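Local coordinates for protein PBP5 (Haemophilus influenzae, PDB 3A3J) that removes the terminal D-alanine from peptidoglycan precursor peptides, acting as a penicillin-sensitive serine D-Ala-D-Ala carboxypeptidase in cell-wall metabolism, at residues V46-A49 and L50-K54; N117-E120 and T121-Y125; M154-I157 and G158-I162. One frame throughout, in Å; residues are numbered along the deposited sequence.

How the interactions relate
All three interactions are local contacts between residues about one turn apart, on three different helices of the carboxypeptidase domain. Interaction 3, in helix 151-164, is the core contact, its centre about 1 Å from the centre of the chain, and is made mostly by buried aliphatic residues. Interactions 1 and 2 lie farther out, their centres about 17 Å from it, each with one buried face and one polar, exposed face. Interaction 1 differs in that its helix ends there, so backbone capping and surface polar groups dominate; interaction 2 relies on a Met-aromatic pair. The two meet directly, Val48 CG1 packing 3.4 Å from Tyr125 OH, whereas interactions 1 and 3 do not touch but share Asp164 as a hydrogen-bond partner.

Interaction 1: residues V46-A49 and L50-K54; sequences VGVA and LKQGK
A Schellman motif closes helix 38-51, and its outer bond joins Ala49 to Lys54: Lys54 N gives its hydrogen to Ala49 O at 3.0 Å, nearly along the C=O axis. The inner bond, from Gly53 N to Leu50 O, is weak at 3.3 Å. Gly53 turns the chain with a positive phi of 75°, a conformation that glycine adopts without the strain a side chain would bring.

Just before the turn the helix is still regular, and Gln52 N reaches Val48 O at 2.7 Å in a bond bent little from straight. The side chains of these two residues lie alongside one another, pointing the same way. Val48 has CG1 anti to its own backbone N (chi1 178°), which brings this methyl against the amide of Gln52, 3.6 Å from CD. The amide is gripped on its oxygen as well: Lys54 NZ bonds to Gln52 OE1 at 2.8 Å, approaching from above the amide plane, 52° out of it. Long polar chains suit this exposed end, where they can pair with each other, the methylenes of Gln52 lying over Val48 O. Lys51 leads away instead, and its NZ is bonded to the carbonyl of Asp164.

On another side of the helix Val46 and Leu50 run side by side, CG1 to CD1 at 4.0 Å. Val46 is buried against helices 88-98 and 101-112, where a compact branched chain fits; Leu50, partly exposed, spreads onto Asn92, Ile55 and Asn57. The helix begins two residues after Ser36, the probable acyl-ester nucleophile, and carries Lys39, the likely proton acceptor; this is the C-terminal end of the SxxK helix characteristic of serine penicillin-recognising enzymes.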
ATOM      1  N   VAL A  46      -7.855  -4.489  11.203  1.00 25.18           N
ATOM      2  CA  VAL A  46      -9.327  -4.593  11.224  1.00 25.90           C
ATOM      3  C   VAL A  46      -9.817  -5.219   9.929  1.00 26.69           C
ATOM      4  O   VAL A  46     -10.693  -6.093   9.915  1.00 27.96           O
ATOM      5  CB  VAL A  46     -10.047  -3.165  11.424  1.00 26.02           C
ATOM      6  CG1 VAL A  46     -11.570  -3.332  11.375  1.00 26.47           C
ATOM      7  CG2 VAL A  46      -9.685  -2.496  12.752  1.00 24.46           C
ATOM      8  N   GLY A  47      -9.270  -4.767   8.809  1.00 27.16           N
ATOM      9  CA  GLY A  47      -9.791  -5.285   7.544  1.00 27.45           C
ATOM     10  C   GLY A  47      -9.470  -6.766   7.323  1.00 27.00           C
ATOM     11  O   GLY A  47     -10.302  -7.536   6.873  1.00 24.45           O
ATOM     12  N   VAL A  48      -8.267  -7.175   7.678  1.00 28.87           N
ATOM     13  CA  VAL A  48      -7.980  -8.636   7.641  1.00 31.47           C
ATOM     14  C   VAL A  48      -8.858  -9.456   8.609  1.00 32.66           C
ATOM     15  O   VAL A  48      -9.373 -10.539   8.263  1.00 33.59           O
ATOM     16  CB  VAL A  48      -6.523  -8.910   7.895  1.00 31.28           C
ATOM     17  CG1 VAL A  48      -6.276 -10.482   7.889  1.00 33.29           C
ATOM     18  CG2 VAL A  48      -5.674  -8.193   6.818  1.00 30.95           C
ATOM     19  N   ALA A  49      -9.073  -8.931   9.814  1.00 33.02           N
ATOM     20  CA  ALA A  49      -9.930  -9.628  10.758  1.00 31.68           C
ATOM     21  C   ALA A  49     -11.356  -9.795  10.208  1.00 31.73           C
ATOM     22  O   ALA A  49     -11.943 -10.870  10.373  1.00 31.30           O
ATOM     23  CB  ALA A  49      -9.930  -8.922  12.086  1.00 31.10           C
ATOM     24  N   LEU A  50     -11.906  -8.754   9.560  1.00 30.15           N
ATOM     25  CA  LEU A  50     -13.204  -8.858   8.869  1.00 31.05           C
ATOM     26  C   LEU A  50     -13.152  -9.837   7.704  1.00 32.15           C
ATOM     27  O   LEU A  50     -14.103 -10.546   7.442  1.00 32.77           O
ATOM     28  CB  LEU A  50     -13.636  -7.505   8.260  1.00 31.22           C
ATOM     29  CG  LEU A  50     -14.065  -6.468   9.296  1.00 30.51           C
ATOM     30  CD1 LEU A  50     -14.055  -5.004   8.786  1.00 29.80           C
ATOM     31  CD2 LEU A  50     -15.457  -6.892   9.832  1.00 27.35           C
ATOM     32  N   LYS A  51     -12.050  -9.819   6.962  1.00 33.97           N
ATOM     33  CA  LYS A  51     -11.910 -10.701   5.822  1.00 34.82           C
ATOM     34  C   LYS A  51     -11.861 -12.164   6.272  1.00 35.87           C
ATOM     35  O   LYS A  51     -12.484 -13.033   5.658  1.00 35.30           O
ATOM     36  CB  LYS A  51     -10.670 -10.314   5.039  1.00 35.18           C
ATOM     37  CG  LYS A  51     -10.625 -10.892   3.609  1.00 39.98           C
ATOM     38  CD  LYS A  51      -9.528 -10.238   2.787  1.00 39.76           C
ATOM     39  CE  LYS A  51      -8.169 -10.909   2.963  1.00 44.75           C
ATOM     40  NZ  LYS A  51      -7.286 -10.709   1.700  1.00 41.78           N
ATOM     41  N   GLN A  52     -11.126 -12.445   7.356  1.00 35.04           N
ATOM     42  CA  GLN A  52     -11.070 -13.819   7.859  1.00 34.32           C
ATOM     43  C   GLN A  52     -12.246 -14.269   8.674  1.00 35.64           C
ATOM     44  O   GLN A  52     -12.188 -15.362   9.192  1.00 37.27           O
ATOM     45  CB  GLN A  52      -9.819 -14.000   8.691  1.00 33.54           C
ATOM     46  CG  GLN A  52      -8.587 -13.831   7.805  1.00 31.93           C
ATOM     47  CD  GLN A  52      -7.356 -13.799   8.601  1.00 33.87           C
ATOM     48  OE1 GLN A  52      -7.391 -13.506   9.766  1.00 31.43           O
ATOM     49  NE2 GLN A  52      -6.225 -14.085   7.970  1.00 34.92           N
ATOM     50  N   GLY A  53     -13.278 -13.440   8.847  1.00 36.40           N
ATOM     51  CA  GLY A  53     -14.466 -13.827   9.648  1.00 37.26           C
ATOM     52  C   GLY A  53     -14.286 -13.820  11.177  1.00 38.04           C
ATOM     53  O   GLY A  53     -15.162 -14.259  11.916  1.00 39.86           O
ATOM     54  N   LYS A  54     -13.178 -13.290  11.668  1.00 36.58           N
ATOM     55  CA  LYS A  54     -12.908 -13.261  13.091  1.00 35.17           C
ATOM     56  C   LYS A  54     -13.664 -12.130  13.788  1.00 35.54           C
ATOM     57  O   LYS A  54     -13.767 -12.111  15.015  1.00 33.40           O
ATOM     58  CB  LYS A  54     -11.412 -13.110  13.326  1.00 34.61           C
ATOM     59  CG  LYS A  54     -10.641 -14.263  12.706  1.00 35.30           C
ATOM     60  CD  LYS A  54      -9.072 -14.092  12.789  1.00 35.14           C
ATOM     61  CE  LYS A  54      -8.458 -15.371  12.242  1.00 40.41           C
ATOM     62  NZ  LYS A  54      -7.063 -15.311  11.880  1.00 43.94           N
TER

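Interaction 2: residues N117-E120 and T121-Y125; sequences NFVE and TMNKY
Phe118 and Met122 form a Met-aromatic contact one turn apart in helix 115-128, on the face that packs against helices 38-51 and 101-112. Met122 SD lies 5.0 Å from the centre of the Phe118 ring and 68° off its normal, an oblique approach, while Met122 CG comes within 3.7 Å of Phe118 CE2. The ring reaches this place because its CG is anti to the backbone N (chi1 177°). Flat phenyl and flexible thioether suit a buried seam: Phe118 fills the space beside Val45, Ala108 and Ile111, and Met122 bends onto Thr38 and Thr42, its side chain about 7 Å from that of the probable catalytic base Lys39.

The helix continues regularly through the bond from Asn123 N to Val119 O, 3.0 Å long. Away from the seam its side chains turn polar, with Glu120 exposed and Asn123 partly so, as suits a helix that is covered on one face. Asn123 ND2 is hydrogen-bonded to the carbonyl of Phe136, which anchors the amide. Glu120 bends round toward that amide, and its OE1 stays 4.0 Å from Asn123 ND2, with the carboxylate and amide planes turned 60° apart.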
ATOM      1  N   ASN A 117      -1.863  -5.670  23.118  1.00 26.02           N
ATOM      2  CA  ASN A 117      -1.815  -6.900  22.359  1.00 24.85           C
ATOM      3  C   ASN A 117      -2.134  -6.589  20.881  1.00 26.84           C
ATOM      4  O   ASN A 117      -1.501  -7.138  19.966  1.00 28.34           O
ATOM      5  CB  ASN A 117      -2.804  -7.893  22.935  1.00 22.80           C
ATOM      6  CG  ASN A 117      -2.360  -8.435  24.315  1.00 22.92           C
ATOM      7  OD1 ASN A 117      -1.207  -8.251  24.759  1.00 22.63           O
ATOM      8  ND2 ASN A 117      -3.281  -9.088  24.988  1.00 19.48           N
ATOM      9  N   PHE A 118      -3.103  -5.687  20.645  1.00 27.06           N
ATOM     10  CA  PHE A 118      -3.478  -5.321  19.292  1.00 27.21           C
ATOM     11  C   PHE A 118      -2.310  -4.735  18.541  1.00 25.80           C
ATOM     12  O   PHE A 118      -2.133  -5.017  17.379  1.00 25.77           O
ATOM     13  CB  PHE A 118      -4.618  -4.300  19.287  1.00 26.47           C
ATOM     14  CG  PHE A 118      -5.007  -3.834  17.916  1.00 25.04           C
ATOM     15  CD1 PHE A 118      -5.982  -4.505  17.201  1.00 23.26           C
ATOM     16  CD2 PHE A 118      -4.406  -2.694  17.350  1.00 25.53           C
ATOM     17  CE1 PHE A 118      -6.369  -4.024  15.957  1.00 24.00           C
ATOM     18  CE2 PHE A 118      -4.769  -2.226  16.105  1.00 21.49           C
ATOM     19  CZ  PHE A 118      -5.755  -2.884  15.418  1.00 21.28           C
ATOM     20  N   VAL A 119      -1.545  -3.911  19.222  1.00 25.47           N
ATOM     21  CA  VAL A 119      -0.451  -3.218  18.651  1.00 28.07           C
ATOM     22  C   VAL A 119       0.559  -4.261  18.117  1.00 30.88           C
ATOM     23  O   VAL A 119       1.340  -3.989  17.187  1.00 30.82           O
ATOM     24  CB  VAL A 119       0.245  -2.314  19.706  1.00 26.74           C
ATOM     25  CG1 VAL A 119       1.509  -1.858  19.178  1.00 28.93           C
ATOM     26  CG2 VAL A 119      -0.600  -1.054  20.078  1.00 30.11           C
ATOM     27  N   GLU A 120       0.564  -5.451  18.748  1.00 31.80           N
ATOM     28  CA  GLU A 120       1.564  -6.447  18.456  1.00 32.12           C
ATOM     29  C   GLU A 120       1.207  -7.106  17.124  1.00 31.65           C
ATOM     30  O   GLU A 120       2.102  -7.490  16.376  1.00 32.53           O
ATOM     31  CB  GLU A 120       1.638  -7.455  19.612  1.00 32.12           C
ATOM     32  CG  GLU A 120       2.952  -8.050  19.721  1.00 37.18           C
ATOM     33  CD  GLU A 120       4.081  -7.017  19.565  1.00 44.54           C
ATOM     34  OE1 GLU A 120       4.061  -5.925  20.192  1.00 47.63           O
ATOM     35  OE2 GLU A 120       5.026  -7.342  18.832  1.00 47.88           O
ATOM     36  N   THR A 121      -0.094  -7.254  16.857  1.00 31.36           N
ATOM     37  CA  THR A 121      -0.570  -7.647  15.541  1.00 32.11           C
ATOM     38  C   THR A 121      -0.176  -6.640  14.435  1.00 31.88           C
ATOM     39  O   THR A 121       0.127  -7.047  13.291  1.00 33.67           O
ATOM     40  CB  THR A 121      -2.056  -7.827  15.566  1.00 32.32           C
ATOM     41  OG1 THR A 121      -2.342  -8.896  16.449  1.00 35.93           O
ATOM     42  CG2 THR A 121      -2.613  -8.255  14.188  1.00 32.08           C
ATOM     43  N   MET A 122      -0.150  -5.357  14.780  1.00 29.54           N
ATOM     44  CA  MET A 122       0.231  -4.315  13.873  1.00 28.61           C
ATOM     45  C   MET A 122       1.657  -4.609  13.526  1.00 29.20           C
ATOM     46  O   MET A 122       2.061  -4.490  12.363  1.00 27.98           O
ATOM     47  CB  MET A 122       0.147  -2.886  14.531  1.00 27.23           C
ATOM     48  CG  MET A 122      -1.295  -2.373  14.769  1.00 24.33           C
ATOM     49  SD  MET A 122      -1.200  -0.837  15.735  1.00 27.62           S
ATOM     50  CE  MET A 122      -0.975   0.414  14.419  1.00 20.68           C
ATOM     51  N   ASN A 123       2.439  -4.969  14.554  1.00 29.79           N
ATOM     52  CA  ASN A 123       3.880  -5.174  14.338  1.00 29.63           C
ATOM     53  C   ASN A 123       4.118  -6.530  13.679  1.00 28.99           C
ATOM     54  O   ASN A 123       5.046  -6.675  12.968  1.00 28.34           O
ATOM     55  CB  ASN A 123       4.719  -4.996  15.575  1.00 28.60           C
ATOM     56  CG  ASN A 123       4.807  -3.532  16.006  1.00 31.28           C
ATOM     57  OD1 ASN A 123       4.859  -2.647  15.166  1.00 30.17           O
ATOM     58  ND2 ASN A 123       4.830  -3.274  17.328  1.00 28.35           N
ATOM     59  N   LYS A 124       3.212  -7.472  13.877  1.00 30.51           N
ATOM     60  CA  LYS A 124       3.268  -8.713  13.126  1.00 31.88           C
ATOM     61  C   LYS A 124       3.327  -8.296  11.652  1.00 32.46           C
ATOM     62  O   LYS A 124       4.216  -8.729  10.936  1.00 33.13           O
ATOM     63  CB  LYS A 124       2.044  -9.625  13.384  1.00 31.45           C
ATOM     64  CG  LYS A 124       2.082 -10.983  12.624  1.00 34.37           C
ATOM     65  CD  LYS A 124       0.783 -11.835  12.681  1.00 36.84           C
ATOM     66  CE  LYS A 124      -0.381 -11.246  11.973  1.00 41.26           C
ATOM     67  NZ  LYS A 124      -1.666 -12.021  12.250  1.00 40.43           N
ATOM     68  N   TYR A 125       2.367  -7.455  11.204  1.00 31.32           N
ATOM     69  CA  TYR A 125       2.211  -7.176   9.764  1.00 28.72           C
ATOM     70  C   TYR A 125       3.386  -6.354   9.252  1.00 26.64           C
ATOM     71  O   TYR A 125       3.730  -6.396   8.085  1.00 27.06           O
ATOM     72  CB  TYR A 125       0.899  -6.497   9.500  1.00 28.10           C
ATOM     73  CG  TYR A 125      -0.284  -7.431   9.573  1.00 29.00           C
ATOM     74  CD1 TYR A 125      -0.346  -8.585   8.785  1.00 28.42           C
ATOM     75  CD2 TYR A 125      -1.314  -7.185  10.441  1.00 27.26           C
ATOM     76  CE1 TYR A 125      -1.423  -9.418   8.831  1.00 27.68           C
ATOM     77  CE2 TYR A 125      -2.378  -8.033  10.508  1.00 28.56           C
ATOM     78  CZ  TYR A 125      -2.421  -9.143   9.726  1.00 28.27           C
ATOM     79  OH  TYR A 125      -3.533  -9.948   9.783  1.00 36.84           O
TER

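Interaction 3: residues M154-I157 and G158-I162; sequences MAII and GAHII
Ile157 and Ile161 meet one turn apart on the buried side of helix 151-164, and Ile156 and His160 repeat that spacing on the more exposed side. In the tight part, Ile157 CG2 faces Ile161 CD1 at 4.1 Å, the two chains slanting across each other. With CG1 anti to the carbonyl carbon, beside the backbone N (chi1 -64°), the Ile161 chain turns back toward the preceding turn, its CG1 3.6 Å from Ile157 O. That same oxygen receives Ile161 N at 3.1 Å in a nearly straight bond, N-H...O 168°. Both isoleucines press on Met40 of helix 38-51, as does Met154, and their branched, wholly apolar chains suit a buried place.

Small residues occupy the neighbouring face. Ala155 and Ala159, joined by a 2.9 Å bond from Ala159 N to Ala155 O, rest on Val228 and Ile226 of strand 224-232; with so little bulk they let the helix lie close to the central antiparallel sheet. Gly158, also buried, adds no side chain.

The looser side is partly exposed and more polar. Ile156 CG2 runs beside the His160 ring, 3.9 Å from CD2, and CD2 is also 3.4 Å from Ile156 O. Beyond the turn the imidazole stacks with Phe129 and touches Tyr44, while its ND1 is hydrogen-bonded to Asp164 OD2. A carboxylate at ND1 probably favours a proton on that nitrogen, helps to fix the rotation of the ring and could raise its pKa.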
ATOM      1  N   MET A 154       5.373   3.384   4.375  1.00 23.65           N
ATOM      2  CA  MET A 154       3.910   3.796   4.239  1.00 23.90           C
ATOM      3  C   MET A 154       3.393   3.570   2.826  1.00 22.55           C
ATOM      4  O   MET A 154       2.230   3.240   2.627  1.00 23.61           O
ATOM      5  CB  MET A 154       3.718   5.275   4.736  1.00 24.11           C
ATOM      6  CG  MET A 154       3.705   5.365   6.316  1.00 20.85           C
ATOM      7  SD  MET A 154       2.211   4.542   6.764  1.00 29.10           S
ATOM      8  CE  MET A 154       2.527   4.305   8.473  1.00 27.04           C
ATOM      9  N   ALA A 155       4.248   3.718   1.810  1.00 22.71           N
ATOM     10  CA  ALA A 155       3.757   3.332   0.458  1.00 23.33           C
ATOM     11  C   ALA A 155       3.464   1.850   0.424  1.00 22.81           C
ATOM     12  O   ALA A 155       2.462   1.381  -0.157  1.00 23.49           O
ATOM     13  CB  ALA A 155       4.796   3.746  -0.686  1.00 22.24           C
ATOM     14  N   ILE A 156       4.353   1.071   1.043  1.00 24.84           N
ATOM     15  CA  ILE A 156       4.149  -0.413   1.027  1.00 24.10           C
ATOM     16  C   ILE A 156       2.880  -0.781   1.765  1.00 21.04           C
ATOM     17  O   ILE A 156       2.025  -1.563   1.272  1.00 20.05           O
ATOM     18  CB  ILE A 156       5.431  -1.169   1.558  1.00 25.93           C
ATOM     19  CG1 ILE A 156       6.599  -0.985   0.582  1.00 27.43           C
ATOM     20  CG2 ILE A 156       5.112  -2.672   1.752  1.00 28.14           C
ATOM     21  CD1 ILE A 156       7.957  -1.235   1.166  1.00 30.37           C
ATOM     22  N   ILE A 157       2.648  -0.108   2.889  1.00 22.29           N
ATOM     23  CA  ILE A 157       1.406  -0.398   3.704  1.00 22.48           C
ATOM     24  C   ILE A 157       0.196  -0.019   2.918  1.00 21.26           C
ATOM     25  O   ILE A 157      -0.796  -0.763   2.849  1.00 21.85           O
ATOM     26  CB  ILE A 157       1.377   0.367   5.133  1.00 24.08           C
ATOM     27  CG1 ILE A 157       2.526  -0.146   6.006  1.00 25.43           C
ATOM     28  CG2 ILE A 157       0.007   0.215   5.766  1.00 23.96           C
ATOM     29  CD1 ILE A 157       2.981   0.724   7.192  1.00 27.28           C
ATOM     30  N   GLY A 158       0.251   1.127   2.251  1.00 23.12           N
ATOM     31  CA  GLY A 158      -1.018   1.540   1.519  1.00 22.64           C
ATOM     32  C   GLY A 158      -1.209   0.567   0.354  1.00 23.62           C
ATOM     33  O   GLY A 158      -2.327   0.191   0.014  1.00 24.01           O
ATOM     34  N   ALA A 159      -0.133   0.093  -0.272  1.00 23.16           N
ATOM     35  CA  ALA A 159      -0.415  -0.894  -1.414  1.00 23.72           C
ATOM     36  C   ALA A 159      -1.098  -2.159  -0.951  1.00 22.77           C
ATOM     37  O   ALA A 159      -1.962  -2.769  -1.650  1.00 23.33           O
ATOM     38  CB  ALA A 159       0.910  -1.246  -2.144  1.00 22.62           C
ATOM     39  N   HIS A 160      -0.735  -2.587   0.271  1.00 24.72           N
ATOM     40  CA  HIS A 160      -1.336  -3.822   0.852  1.00 22.51           C
ATOM     41  C   HIS A 160      -2.774  -3.615   1.179  1.00 23.29           C
ATOM     42  O   HIS A 160      -3.590  -4.499   0.992  1.00 23.03           O
ATOM     43  CB  HIS A 160      -0.609  -4.226   2.136  1.00 23.59           C
ATOM     44  CG  HIS A 160       0.553  -5.145   1.890  1.00 21.50           C
ATOM     45  ND1 HIS A 160       0.383  -6.444   1.460  1.00 23.95           N
ATOM     46  CD2 HIS A 160       1.890  -4.940   1.961  1.00 23.47           C
ATOM     47  CE1 HIS A 160       1.573  -7.025   1.338  1.00 21.63           C
ATOM     48  NE2 HIS A 160       2.512  -6.122   1.598  1.00 22.72           N
ATOM     49  N   ILE A 161      -3.119  -2.439   1.721  1.00 23.54           N
ATOM     50  CA  ILE A 161      -4.555  -2.163   1.846  1.00 23.54           C
ATOM     51  C   ILE A 161      -5.281  -2.202   0.510  1.00 23.33           C
ATOM     52  O   ILE A 161      -6.361  -2.805   0.365  1.00 24.51           O
ATOM     53  CB  ILE A 161      -4.795  -0.693   2.473  1.00 24.05           C
ATOM     54  CG1 ILE A 161      -4.228  -0.609   3.935  1.00 23.55           C
ATOM     55  CG2 ILE A 161      -6.269  -0.335   2.399  1.00 21.07           C
ATOM     56  CD1 ILE A 161      -3.793   0.784   4.373  1.00 26.07           C
ATOM     57  N   ILE A 162      -4.757  -1.479  -0.472  1.00 24.27           N
ATOM     58  CA  ILE A 162      -5.434  -1.483  -1.763  1.00 24.98           C
ATOM     59  C   ILE A 162      -5.490  -2.899  -2.335  1.00 25.65           C
ATOM     60  O   ILE A 162      -6.511  -3.359  -2.835  1.00 24.82           O
ATOM     61  CB  ILE A 162      -4.698  -0.528  -2.761  1.00 26.29           C
ATOM     62  CG1 ILE A 162      -4.819   0.927  -2.205  1.00 27.90           C
ATOM     63  CG2 ILE A 162      -5.277  -0.718  -4.211  1.00 24.78           C
ATOM     64  CD1 ILE A 162      -3.779   1.906  -2.747  1.00 32.53           C
TER